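Local coordinates for protein lantibiotic dehydratase (Microbispora corallina, PDB 5EHK) that probably dehydrates serine and threonine residues of the NAI-107 precursor peptide, using glutamyl-tRNA as co-substrate in the biosynthesis of this lantibiotic, at residues Leu102-Leu106 against Ala125-Leu129; Gly144-Ser150 against Val368-Leu374. All coordinates share one frame; numbering follows the deposited sequence.

Contact 1. Residues Leu102-Leu106 against Ala125-Leu129; sequences LAGLL and AALAL
Leu102 carries most of the apolar contact, reaching with both methyl branches onto the turn Ala125-Leu129. With CG anti to the backbone N (chi1 176°), the isobutyl group extends across the gap between the helices, and its two ends part there. CD1 lies 3.9 Å from Ala125 CB, while CD2 sits 4.0 Å from Ala128 CB and 4.3 Å from Leu129 CB. One fork thus bridges side chains of positions i, i+3 and i+4 on the facing helix.

Leu105, one turn further along, closes on Ala125 from another direction. Its CD1 comes to 3.7 Å from Ala125 CB and its CD2 is only slightly farther, so the small methyl is approached by leucine ends from two successive turns. The remaining apolar pair is made by the ends of two leucines: Leu106 CD1 meets Leu129 CD1 at 3.6 Å, the two side chains crossing at a slant.

This is a helix-helix crossing in the N-terminal lantibiotic dehydratase region, joining helix 100-110 to helix 119-138. The two short axes stay 10.7 Å apart at an angle of 113°, a wide separation that the leucine side chains bridge. Helix 79-85 adds Leu82 against Leu105 and Leu106, and helix 92-98 adds Val95 against Leu102.

Contacts between side chain and backbone are few. Leu102 CD1 approaches Ala125 O at 3.6 Å, an oxygen already engaged by Leu129 N within its own helix, so the methyl merely packs against a satisfied carbonyl.

Contact 2. Residues Gly144-Ser150 against Val368-Leu374; sequences GLFAGVS and VDLRIDL
Leu370 holds CG anti to its backbone N (chi1 -172°), which sends its branched end alongside the loop 144-146 that leads into the strand; Ile372, with CG1 anti to the carbonyl carbon (chi1 -68°), lays that branch against Gly148. The contact is a parallel strand pairing in the N-terminal lantibiotic dehydratase region, where these segments of strands 147-155 and 366-379 are joined by one bridge, Val149 with Arg371. The short strand axes diverge by 53°. Val149 supplies both backbone links: its N donates to Leu370 O at 3.0 Å, and its O accepts from Ile372 N at 2.9 Å.

Leu370 CB packs on Ala147 O at 3.5 Å and on Gly144 O, while Leu145 CD2 approaches Leu370 CD1 from the loop. Val368 CG1 also lies against Gly144 O. The other edges of both strands are also paired: Gly148 and Ser150 bond through their backbones to Thr16 and Val14, and Asp369 and Arg371 to Arg169 and Arg167. Gly148 presents its CA to the same Leu370 O in a CA-H...O contact. Past the bridge, Ser150 CB rests 3.4 Å from Ile372 O.

In the fold
Contacts 1 and 2 come in series along the chain: the first closes before the second opens, and helix 119-138 is followed by strand 147-155. Their centres lie 22 Å apart and their nearest atoms about 7 Å, so they do not touch, yet Tyr132 of helix 119-138 touches both, Leu102 in contact 1 and the ring of Phe146 in contact 2. Helix 92-98 likewise packs on both, through Val95 and Met92 at one and Ala94 and Leu97 at the other. Contact 1 joins neighbouring helices, whereas contact 2 pairs segments with 217 residues between them, bringing sequence-distant parts of the N-terminal dehydratase region together in neighbouring strands.

Contact 1. Residues Leu102-Leu106 against Ala125-Leu129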
loop_
_atom_site.group_PDB
_atom_site.type_symbol
_atom_site.label_atom_id
_atom_site.label_comp_id
_atom_site.label_asym_id
_atom_site.label_seq_id
_atom_site.Cartn_x
_atom_site.Cartn_y
_atom_site.Cartn_z
ATOM N N LEU A 102 -11.192 -14.375 -43.861
ATOM C CA LEU A 102 -12.608 -14.718 -43.873
ATOM C C LEU A 102 -13.157 -14.498 -45.267
ATOM O O LEU A 102 -14.048 -15.221 -45.717
ATOM C CB LEU A 102 -13.386 -13.877 -42.862
ATOM C CG LEU A 102 -14.906 -14.083 -42.844
ATOM C CD1 LEU A 102 -15.243 -15.526 -42.507
ATOM C CD2 LEU A 102 -15.572 -13.147 -41.850
ATOM N N ALA A 103 -12.607 -13.496 -45.944
ATOM C CA ALA A 103 -13.023 -13.158 -47.294
ATOM C C ALA A 103 -12.673 -14.294 -48.237
ATOM O O ALA A 103 -13.372 -14.540 -49.221
ATOM C CB ALA A 103 -12.381 -11.859 -47.748
ATOM N N GLY A 104 -11.585 -14.990 -47.938
ATOM C CA GLY A 104 -11.185 -16.111 -48.763
ATOM C C GLY A 104 -12.210 -17.225 -48.679
ATOM O O GLY A 104 -12.636 -17.776 -49.696
ATOM N N LEU A 105 -12.645 -17.531 -47.465
ATOM C CA LEU A 105 -13.629 -18.584 -47.273
ATOM C C LEU A 105 -14.944 -18.266 -47.997
ATOM O O LEU A 105 -15.566 -19.146 -48.589
ATOM C CB LEU A 105 -13.848 -18.836 -45.781
ATOM C CG LEU A 105 -14.768 -19.991 -45.408
ATOM C CD1 LEU A 105 -14.280 -20.667 -44.140
ATOM C CD2 LEU A 105 -16.183 -19.483 -45.231
ATOM N N LEU A 106 -15.350 -17.004 -47.969
ATOM C CA LEU A 106 -16.589 -16.597 -48.621
ATOM C C LEU A 106 -16.452 -16.700 -50.140
ATOM O O LEU A 106 -17.439 -16.881 -50.852
ATOM C CB LEU A 106 -16.984 -15.173 -48.203
ATOM C CG LEU A 106 -17.412 -15.036 -46.738
ATOM C CD1 LEU A 106 -17.691 -13.601 -46.377
ATOM C CD2 LEU A 106 -18.621 -15.907 -46.411
ATOM N N ALA A 125 -16.407 -19.680 -38.913
ATOM C CA ALA A 125 -16.432 -18.592 -39.896
ATOM C C ALA A 125 -17.758 -17.845 -39.976
ATOM O O ALA A 125 -17.782 -16.637 -40.198
ATOM C CB ALA A 125 -16.069 -19.119 -41.262
ATOM N N ALA A 126 -18.861 -18.572 -39.833
ATOM C CA ALA A 126 -20.177 -17.955 -39.827
ATOM C C ALA A 126 -20.322 -16.957 -38.664
ATOM O O ALA A 126 -20.809 -15.843 -38.856
ATOM C CB ALA A 126 -21.244 -19.010 -39.766
ATOM N N LEU A 127 -19.873 -17.340 -37.469
ATOM C CA LEU A 127 -19.937 -16.446 -36.306
ATOM C C LEU A 127 -19.103 -15.178 -36.511
ATOM O O LEU A 127 -19.501 -14.084 -36.111
ATOM C CB LEU A 127 -19.526 -17.165 -35.015
ATOM C CG LEU A 127 -20.494 -18.204 -34.448
ATOM C CD1 LEU A 127 -19.987 -18.750 -33.122
ATOM C CD2 LEU A 127 -21.887 -17.608 -34.277
ATOM N N ALA A 128 -17.937 -15.339 -37.123
ATOM C CA ALA A 128 -17.106 -14.203 -37.483
ATOM C C ALA A 128 -17.868 -13.277 -38.424
ATOM O O ALA A 128 -17.891 -12.060 -38.234
ATOM C CB ALA A 128 -15.824 -14.679 -38.143
ATOM N N LEU A 129 -18.515 -13.858 -39.429
ATOM C CA LEU A 129 -19.261 -13.064 -40.396
ATOM C C LEU A 129 -20.432 -12.360 -39.732
ATOM O O LEU A 129 -20.723 -11.200 -40.031
ATOM C CB LEU A 129 -19.805 -13.947 -41.504
ATOM C CG LEU A 129 -20.593 -13.115 -42.504
ATOM C CD1 LEU A 129 -19.657 -12.490 -43.534
ATOM C CD2 LEU A 129 -21.689 -13.937 -43.152
#

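Contact 2. Residues Gly144-Ser150 against Val368-Leu374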
loop_
_atom_site.group_PDB
_atom_site.type_symbol
_atom_site.label_atom_id
_atom_site.label_comp_id
_atom_site.label_asym_id
_atom_site.label_seq_id
_atom_site.Cartn_x
_atom_site.Cartn_y
_atom_site.Cartn_z
ATOM N N GLY A 144 -13.688 0.276 -40.606
ATOM C CA GLY A 144 -13.216 0.303 -41.982
ATOM C C GLY A 144 -14.299 0.774 -42.930
ATOM O O GLY A 144 -14.502 1.975 -43.111
ATOM N N LEU A 145 -15.017 -0.176 -43.521
ATOM C CA LEU A 145 -16.213 0.143 -44.294
ATOM C C LEU A 145 -17.487 -0.174 -43.516
ATOM O O LEU A 145 -18.581 -0.192 -44.084
ATOM C CB LEU A 145 -16.226 -0.610 -45.618
ATOM C CG LEU A 145 -15.205 -0.102 -46.622
ATOM C CD1 LEU A 145 -14.720 -1.245 -47.494
ATOM C CD2 LEU A 145 -15.844 1.013 -47.443
ATOM N N PHE A 146 -17.344 -0.411 -42.216
ATOM C CA PHE A 146 -18.490 -0.727 -41.386
ATOM C C PHE A 146 -19.137 0.537 -40.852
ATOM O O PHE A 146 -20.350 0.601 -40.696
ATOM C CB PHE A 146 -18.061 -1.623 -40.229
ATOM C CG PHE A 146 -17.577 -2.967 -40.668
ATOM C CD1 PHE A 146 -18.461 -4.029 -40.786
ATOM C CD2 PHE A 146 -16.246 -3.169 -40.974
ATOM C CE1 PHE A 146 -18.025 -5.269 -41.197
ATOM C CE2 PHE A 146 -15.800 -4.406 -41.387
ATOM C CZ PHE A 146 -16.695 -5.458 -41.507
ATOM N N ALA A 147 -18.328 1.552 -40.576
ATOM C CA ALA A 147 -18.857 2.763 -39.964
ATOM C C ALA A 147 -17.947 3.951 -40.205
ATOM O O ALA A 147 -16.779 3.783 -40.563
ATOM C CB ALA A 147 -19.063 2.551 -38.480
ATOM N N GLY A 148 -18.489 5.153 -40.013
ATOM C CA GLY A 148 -17.754 6.352 -40.333
ATOM C C GLY A 148 -18.335 7.598 -39.718
ATOM O O GLY A 148 -19.198 7.502 -38.846
ATOM N N VAL A 149 -17.888 8.762 -40.195
ATOM C CA VAL A 149 -18.176 10.032 -39.524
ATOM C C VAL A 149 -18.907 11.036 -40.423
ATOM O O VAL A 149 -18.899 10.894 -41.648
ATOM C CB VAL A 149 -16.879 10.709 -39.015
ATOM C CG1 VAL A 149 -16.182 9.807 -38.011
ATOM C CG2 VAL A 149 -15.944 10.987 -40.172
ATOM N N SER A 150 -19.522 12.050 -39.815
ATOM C CA SER A 150 -20.151 13.137 -40.572
ATOM C C SER A 150 -20.318 14.405 -39.729
ATOM O O SER A 150 -20.360 14.355 -38.486
ATOM C CB SER A 150 -21.523 12.715 -41.105
ATOM O OG SER A 150 -22.455 12.495 -40.054
ATOM N N VAL A 368 -8.563 2.696 -43.661
ATOM C CA VAL A 368 -9.703 3.295 -44.352
ATOM C C VAL A 368 -10.600 4.033 -43.392
ATOM O O VAL A 368 -11.006 3.488 -42.381
ATOM C CB VAL A 368 -10.550 2.236 -45.116
ATOM C CG1 VAL A 368 -11.856 2.847 -45.622
ATOM C CG2 VAL A 368 -9.741 1.620 -46.263
ATOM N N ASP A 369 -10.889 5.287 -43.703
ATOM C CA ASP A 369 -11.905 6.021 -42.969
ATOM C C ASP A 369 -13.088 6.244 -43.908
ATOM O O ASP A 369 -12.907 6.495 -45.109
ATOM C CB ASP A 369 -11.390 7.381 -42.483
ATOM C CG ASP A 369 -10.094 7.288 -41.662
ATOM O OD1 ASP A 369 -9.813 6.218 -41.053
ATOM O OD2 ASP A 369 -9.373 8.325 -41.620
ATOM N N LEU A 370 -14.296 6.174 -43.360
ATOM C CA LEU A 370 -15.493 6.277 -44.158
ATOM C C LEU A 370 -16.230 7.560 -43.843
ATOM O O LEU A 370 -16.553 7.821 -42.691
ATOM C CB LEU A 370 -16.406 5.121 -43.829
ATOM C CG LEU A 370 -17.609 5.014 -44.751
ATOM C CD1 LEU A 370 -17.139 4.967 -46.199
ATOM C CD2 LEU A 370 -18.445 3.802 -44.381
ATOM N N ARG A 371 -16.503 8.369 -44.861
ATOM C CA ARG A 371 -17.363 9.527 -44.648
ATOM C C ARG A 371 -18.807 9.131 -44.913
ATOM O O ARG A 371 -19.143 8.674 -46.012
ATOM C CB ARG A 371 -16.978 10.728 -45.502
ATOM C CG ARG A 371 -17.849 11.939 -45.199
ATOM C CD ARG A 371 -17.393 13.152 -45.959
ATOM N NE ARG A 371 -17.424 12.894 -47.386
ATOM C CZ ARG A 371 -18.526 13.005 -48.113
ATOM N NH1 ARG A 371 -19.656 13.395 -47.532
ATOM N NH2 ARG A 371 -18.497 12.738 -49.413
ATOM N N ILE A 372 -19.636 9.252 -43.882
ATOM C CA ILE A 372 -21.049 8.921 -43.970
ATOM C C ILE A 372 -21.880 10.048 -44.588
ATOM O O ILE A 372 -21.756 11.210 -44.183
ATOM C CB ILE A 372 -21.607 8.597 -42.576
ATOM C CG1 ILE A 372 -21.003 7.292 -42.054
ATOM C CG2 ILE A 372 -23.130 8.526 -42.601
ATOM C CD1 ILE A 372 -21.136 6.084 -42.985
ATOM N N ASP A 373 -22.709 9.710 -45.577
ATOM C CA ASP A 373 -23.677 10.666 -46.133
ATOM C C ASP A 373 -24.877 10.763 -45.205
ATOM O O ASP A 373 -25.765 9.911 -45.212
ATOM C CB ASP A 373 -24.107 10.266 -47.557
ATOM C CG ASP A 373 -25.045 11.293 -48.205
ATOM O OD1 ASP A 373 -25.210 12.402 -47.648
ATOM O OD2 ASP A 373 -25.615 10.991 -49.278
ATOM N N LEU A 374 -24.889 11.818 -44.405
ATOM C CA LEU A 374 -25.868 11.981 -43.343
ATOM C C LEU A 374 -25.742 13.399 -42.850
ATOM O O LEU A 374 -24.651 13.880 -42.534
ATOM C CB LEU A 374 -25.604 10.997 -42.199
ATOM C CG LEU A 374 -26.410 10.976 -40.887
ATOM C CD1 LEU A 374 -27.850 10.469 -41.057
ATOM C CD2 LEU A 374 -25.675 10.121 -39.848
#